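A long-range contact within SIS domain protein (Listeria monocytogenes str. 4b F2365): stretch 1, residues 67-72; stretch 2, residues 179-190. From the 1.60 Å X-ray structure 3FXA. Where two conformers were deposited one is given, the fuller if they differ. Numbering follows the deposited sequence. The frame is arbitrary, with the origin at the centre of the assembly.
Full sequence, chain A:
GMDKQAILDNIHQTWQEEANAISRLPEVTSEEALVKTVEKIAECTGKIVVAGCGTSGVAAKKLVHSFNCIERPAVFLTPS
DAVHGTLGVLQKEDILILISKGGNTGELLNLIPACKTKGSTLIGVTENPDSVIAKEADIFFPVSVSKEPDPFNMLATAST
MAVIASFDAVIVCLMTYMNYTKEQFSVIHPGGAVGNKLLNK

Stretch 1, residues 67-72: FNCIER
Stretch 2 (179-190) NYTKEQFSVIHP

Stretch 1 is the C-terminal end of a helix: F67 to C69 are helical, then I70 (phi/psi -106/28) and E71 (58/37, left-handed) turn the chain, with R72 N and I70 N both bonded to F67 O at 3.0 Å. Stretch 2 leaves a Schellman turn at N179, runs extended through Y180 (-66/137) and T181 (-111/160), and starts a new helix at K182. T181, chi1 p, caps it: OG1 accepts from Q184 N at 3.0 Å, while T181 N donates to Q184 OE1 at 2.9 Å, the reciprocal capping box that suits Q184's m, t rotamer (chi3 -75°).

CA atoms pair I70 with Y180 (7.0 Å), C69 with F185 (7.1 Å) and E71 with Q184 (7.7 Å). Y180, chi1 t, chi2 65°, points toward stretch 1, bringing OH to 2.6 Å from C69 O. I70 CA lies over the Y180 ring face, 4.0 Å from the centroid, a CH-pi contact; the I70 side chain (chi1 p, chi2 147°, between wells) starts sideways and its end leads away, leaving CA over the ring. E71 CG meets the ring edge, 3.8 Å from Y180 CE1.

I188, p, t, extends CD1 to 3.3 Å from both N68 O and C69 O. E71, m, m with chi3 -30°, kinks at chi2, and E71 OE2 lies 3.2 Å from I188 CG2; one water donates to E71 OE2 and Q184 O, 2.7 Å each. H189, chi1 m, chi2 -101°, offers its ring edge to C69 (m), with C69 SG 3.8 Å from H189 CE1.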

ATOM      1  N   PHE A  67      13.348   1.488   9.372  1.00 10.74           N
ATOM      2  CA  PHE A  67      13.905   0.261   9.978  1.00 11.46           C
ATOM      3  C   PHE A  67      14.554  -0.563   8.860  1.00 11.57           C
ATOM      4  O   PHE A  67      15.715  -0.995   8.984  1.00 14.93           O
ATOM      5  CB  PHE A  67      12.844  -0.568  10.733  1.00 11.87           C
ATOM      6  CG  PHE A  67      12.533  -0.080  12.097  1.00 11.27           C
ATOM      7  CD1 PHE A  67      13.570   0.117  13.040  1.00 16.16           C
ATOM      8  CD2 PHE A  67      11.211   0.068  12.532  1.00 14.05           C
ATOM      9  CE1 PHE A  67      13.269   0.523  14.359  1.00 15.09           C
ATOM     10  CE2 PHE A  67      10.930   0.470  13.849  1.00 20.08           C
ATOM     11  CZ  PHE A  67      11.940   0.698  14.743  1.00 16.59           C
ATOM     12  N   ASN A  68      13.853  -0.742   7.746  1.00 10.81           N
ATOM     13  CA  ASN A  68      14.432  -1.440   6.586  1.00 11.30           C
ATOM     14  C   ASN A  68      15.716  -0.807   6.089  1.00 11.54           C
ATOM     15  O   ASN A  68      16.682  -1.510   5.806  1.00 13.32           O
ATOM     16  CB  ASN A  68      13.430  -1.639   5.452  1.00 10.48           C
ATOM     17  CG  ASN A  68      12.396  -2.680   5.785  1.00 11.71           C
ATOM     18  OD1 ASN A  68      12.742  -3.789   6.195  1.00 12.21           O
ATOM     19  ND2 ASN A  68      11.128  -2.366   5.573  1.00 12.83           N
ATOM     20  N   CYS A  69      15.761   0.525   6.063  1.00 13.42           N
ATOM     21  CA  CYS A  69      16.955   1.232   5.642  1.00 14.14           C
ATOM     22  C   CYS A  69      18.210   0.909   6.455  1.00 14.64           C
ATOM     23  O   CYS A  69      19.310   0.983   5.908  1.00 14.68           O
ATOM     24  CB  CYS A  69      16.721   2.743   5.649  1.00 17.07           C
ATOM     25  SG  CYS A  69      15.613   3.316   4.411  1.00 19.90           S
ATOM     26  N   ILE A  70      18.026   0.538   7.738  1.00 13.66           N
ATOM     27  CA  ILE A  70      19.135   0.197   8.624  1.00 13.31           C
ATOM     28  C   ILE A  70      19.247  -1.317   8.879  1.00 12.45           C
ATOM     29  O   ILE A  70      19.746  -1.760   9.924  1.00 14.27           O
ATOM     30  CB  ILE A  70      19.120   0.995   9.940  1.00 12.11           C
ATOM     31  CG1 ILE A  70      17.940   0.647  10.843  1.00 12.83           C
ATOM     32  CG2 ILE A  70      19.159   2.481   9.632  1.00 13.72           C
ATOM     33  CD1 ILE A  70      18.292   0.764  12.351  1.00 12.55           C
ATOM     34  N   GLU A  71      18.798  -2.115   7.904  1.00 13.40           N
ATOM     35  CA  GLU A  71      18.876  -3.577   7.988  1.00 14.00           C
ATOM     36  C   GLU A  71      18.161  -4.186   9.201  1.00 14.45           C
ATOM     37  O   GLU A  71      18.693  -5.108   9.835  1.00 15.37           O
ATOM     38  CB  GLU A  71      20.339  -4.041   7.843  1.00 12.25           C
ATOM     39  CG  GLU A  71      20.829  -4.023   6.422  1.00 16.27           C
ATOM     40  CD  GLU A  71      20.274  -5.183   5.580  1.00 16.68           C
ATOM     41  OE1 GLU A  71      19.987  -6.281   6.145  1.00 20.59           O
ATOM     42  OE2 GLU A  71      20.162  -5.005   4.353  1.00 19.19           O
ATOM     43  N   ARG A  72      17.019  -3.590   9.561  1.00 14.79           N
ATOM     44  CA  ARG A  72      16.122  -4.117  10.585  0.50 14.83           C
ATOM     45  C   ARG A  72      14.826  -4.419   9.828  1.00 15.10           C
ATOM     46  O   ARG A  72      13.958  -3.532   9.679  1.00 15.13           O
ATOM     47  CB  ARG A  72      15.896  -3.152  11.757  0.50 15.66           C
ATOM     48  CG  ARG A  72      17.178  -2.817  12.525  0.50 14.16           C
ATOM     49  CD  ARG A  72      18.009  -4.063  12.676  0.50 19.56           C
ATOM     50  NE  ARG A  72      17.631  -4.952  13.747  0.50 20.90           N
ATOM     51  CZ  ARG A  72      18.036  -6.218  13.811  0.50 24.24           C
ATOM     52  NH1 ARG A  72      18.792  -6.737  12.851  0.50 23.93           N
ATOM     53  NH2 ARG A  72      17.663  -6.971  14.820  0.50 25.71           N
ATOM     54  N   ASN A 179      26.756  -0.824  14.731  1.00 18.25           N
ATOM     55  CA  ASN A 179      27.917  -0.640  13.835  1.00 19.04           C
ATOM     56  C   ASN A 179      27.503  -0.818  12.366  1.00 18.85           C
ATOM     57  O   ASN A 179      28.151  -1.533  11.602  1.00 17.53           O
ATOM     58  CB  ASN A 179      29.072  -1.586  14.238  1.00 20.72           C
ATOM     59  CG  ASN A 179      29.517  -1.396  15.681  1.00 23.89           C
ATOM     60  OD1 ASN A 179      29.533  -2.345  16.468  1.00 30.80           O
ATOM     61  ND2 ASN A 179      29.875  -0.170  16.032  1.00 25.80           N
ATOM     62  N   TYR A 180      26.379  -0.186  12.005  1.00 18.54           N
ATOM     63  CA  TYR A 180      25.831  -0.225  10.655  1.00 19.02           C
ATOM     64  C   TYR A 180      26.809   0.495   9.722  1.00 19.61           C
ATOM     65  O   TYR A 180      27.372   1.530  10.116  1.00 19.95           O
ATOM     66  CB  TYR A 180      24.422   0.415  10.638  1.00 18.86           C
ATOM     67  CG  TYR A 180      23.733   0.392   9.295  1.00 20.82           C
ATOM     68  CD1 TYR A 180      23.365  -0.820   8.714  1.00 24.73           C
ATOM     69  CD2 TYR A 180      23.384   1.570   8.635  1.00 20.62           C
ATOM     70  CE1 TYR A 180      22.718  -0.861   7.481  1.00 26.59           C
ATOM     71  CE2 TYR A 180      22.721   1.544   7.392  1.00 24.70           C
ATOM     72  CZ  TYR A 180      22.399   0.308   6.827  1.00 23.25           C
ATOM     73  OH  TYR A 180      21.746   0.207   5.613  1.00 33.30           O
ATOM     74  N   THR A 181      27.059  -0.066   8.532  1.00 19.10           N
ATOM     75  CA  THR A 181      28.060   0.478   7.593  1.00 20.39           C
ATOM     76  C   THR A 181      27.474   1.084   6.339  1.00 21.57           C
ATOM     77  O   THR A 181      26.328   0.780   5.949  1.00 20.79           O
ATOM     78  CB  THR A 181      29.066  -0.607   7.111  1.00 20.69           C
ATOM     79  OG1 THR A 181      28.414  -1.560   6.258  1.00 18.28           O
ATOM     80  CG2 THR A 181      29.698  -1.314   8.293  1.00 18.50           C
ATOM     81  N   LYS A 182      28.285   1.924   5.693  1.00 22.27           N
ATOM     82  CA  LYS A 182      27.940   2.541   4.400  1.00 23.54           C
ATOM     83  C   LYS A 182      27.818   1.444   3.337  1.00 23.00           C
ATOM     84  O   LYS A 182      27.024   1.566   2.400  1.00 22.63           O
ATOM     85  CB  LYS A 182      29.017   3.548   3.949  1.00 25.08           C
ATOM     86  CG  LYS A 182      29.156   4.791   4.834  1.00 29.53           C
ATOM     87  CD  LYS A 182      30.342   5.666   4.402  1.00 34.27           C
ATOM     88  CE  LYS A 182      30.547   6.863   5.328  1.00 37.54           C
ATOM     89  NZ  LYS A 182      29.435   7.845   5.264  1.00 38.69           N
ATOM     90  N   GLU A 183      28.617   0.383   3.484  1.00 23.17           N
ATOM     91  CA  GLU A 183      28.601  -0.752   2.550  1.00 22.97           C
ATOM     92  C   GLU A 183      27.241  -1.467   2.587  1.00 21.64           C
ATOM     93  O   GLU A 183      26.693  -1.799   1.523  1.00 21.24           O
ATOM     94  CB  GLU A 183      29.777  -1.715   2.811  1.00 23.29           C
ATOM     95  CG  GLU A 183      31.167  -1.192   2.362  1.00 26.14           C
ATOM     96  CD  GLU A 183      31.766  -0.029   3.192  1.00 28.17           C
ATOM     97  OE1 GLU A 183      31.338   0.231   4.345  1.00 24.87           O
ATOM     98  OE2 GLU A 183      32.699   0.632   2.677  1.00 36.40           O
ATOM     99  N   GLN A 184      26.718  -1.704   3.790  1.00 20.38           N
ATOM    100  CA  GLN A 184      25.368  -2.269   3.974  1.00 19.97           C
ATOM    101  C   GLN A 184      24.318  -1.342   3.372  1.00 20.22           C
ATOM    102  O   GLN A 184      23.409  -1.814   2.700  1.00 18.72           O
ATOM    103  CB  GLN A 184      25.022  -2.464   5.442  1.00 21.47           C
ATOM    104  CG  GLN A 184      25.693  -3.598   6.133  1.00 24.03           C
ATOM    105  CD  GLN A 184      25.406  -3.542   7.611  1.00 28.65           C
ATOM    106  OE1 GLN A 184      25.967  -2.712   8.322  1.00 30.29           O
ATOM    107  NE2 GLN A 184      24.516  -4.399   8.076  1.00 29.27           N
ATOM    108  N   PHE A 185      24.419  -0.040   3.657  1.00 18.74           N
ATOM    109  CA  PHE A 185      23.528   0.982   3.072  1.00 19.15           C
ATOM    110  C   PHE A 185      23.540   0.924   1.540  1.00 18.83           C
ATOM    111  O   PHE A 185      22.478   0.925   0.910  1.00 18.51           O
ATOM    112  CB  PHE A 185      23.936   2.392   3.526  1.00 20.24           C
ATOM    113  CG  PHE A 185      22.946   3.469   3.166  1.00 24.67           C
ATOM    114  CD1 PHE A 185      23.008   4.123   1.927  1.00 22.59           C
ATOM    115  CD2 PHE A 185      21.974   3.866   4.085  1.00 22.63           C
ATOM    116  CE1 PHE A 185      22.078   5.129   1.603  1.00 23.95           C
ATOM    117  CE2 PHE A 185      21.069   4.877   3.777  1.00 28.09           C
ATOM    118  CZ  PHE A 185      21.119   5.500   2.529  1.00 24.68           C
ATOM    119  N   SER A 186      24.723   0.811   0.948  1.00 18.61           N
ATOM    120  CA  SER A 186      24.866   0.815  -0.513  1.00 18.79           C
ATOM    121  C   SER A 186      24.167  -0.361  -1.222  1.00 17.95           C
ATOM    122  O   SER A 186      23.651  -0.177  -2.323  1.00 18.58           O
ATOM    123  CB  SER A 186      26.345   0.870  -0.930  1.00 20.36           C
ATOM    124  OG  SER A 186      27.006  -0.350  -0.637  1.00 27.52           O
ATOM    125  N   VAL A 187      24.139  -1.528  -0.573  1.00 16.90           N
ATOM    126  CA  VAL A 187      23.496  -2.740  -1.117  1.00 16.54           C
ATOM    127  C   VAL A 187      22.000  -2.535  -1.288  1.00 16.58           C
ATOM    128  O   VAL A 187      21.451  -2.900  -2.344  1.00 15.91           O
ATOM    129  CB  VAL A 187      23.751  -3.985  -0.239  1.00 15.73           C
ATOM    130  CG1 VAL A 187      22.881  -5.176  -0.700  1.00 14.66           C
ATOM    131  CG2 VAL A 187      25.230  -4.374  -0.302  1.00 16.09           C
ATOM    132  N   ILE A 188      21.372  -1.970  -0.253  1.00 17.11           N
ATOM    133  CA  ILE A 188      19.904  -1.720  -0.217  1.00 16.32           C
ATOM    134  C   ILE A 188      19.476  -0.331  -0.771  1.00 17.36           C
ATOM    135  O   ILE A 188      18.284  -0.030  -0.827  1.00 16.04           O
ATOM    136  CB  ILE A 188      19.285  -2.059   1.180  1.00 16.04           C
ATOM    137  CG1 ILE A 188      19.811  -1.164   2.306  1.00 17.58           C
ATOM    138  CG2 ILE A 188      19.565  -3.528   1.549  1.00 16.20           C
ATOM    139  CD1 ILE A 188      19.047  -1.298   3.576  1.00 16.62           C
ATOM    140  N   HIS A 189      20.430   0.497  -1.218  1.00 18.21           N
ATOM    141  CA  HIS A 189      20.126   1.789  -1.850  1.00 19.61           C
ATOM    142  C   HIS A 189      20.813   1.881  -3.239  1.00 21.47           C
ATOM    143  O   HIS A 189      21.531   2.857  -3.505  1.00 24.95           O
ATOM    144  CB  HIS A 189      20.524   2.973  -0.932  1.00 20.20           C
ATOM    145  CG  HIS A 189      19.780   3.038   0.369  1.00 22.19           C
ATOM    146  ND1 HIS A 189      18.729   3.904   0.576  1.00 25.07           N
ATOM    147  CD2 HIS A 189      19.963   2.400   1.551  1.00 17.79           C
ATOM    148  CE1 HIS A 189      18.300   3.792   1.820  1.00 14.64           C
ATOM    149  NE2 HIS A 189      19.028   2.876   2.433  1.00 21.80           N
ATOM    150  N   PRO A 190      20.597   0.879  -4.132  1.00 23.06           N
ATOM    151  CA  PRO A 190      21.223   0.941  -5.461  1.00 25.06           C
ATOM    152  C   PRO A 190      20.648   2.016  -6.417  1.00 27.46           C
ATOM    153  O   PRO A 190      21.326   2.380  -7.383  1.00 29.37           O
ATOM    154  CB  PRO A 190      20.976  -0.465  -6.019  1.00 24.59           C
ATOM    155  CG  PRO A 190      19.693  -0.861  -5.426  1.00 22.05           C
ATOM    156  CD  PRO A 190      19.737  -0.315  -4.025  1.00 22.02           C
TER
HETATM  157  O   HOH W   1      22.558  -4.261   3.404  1.00 20.12           O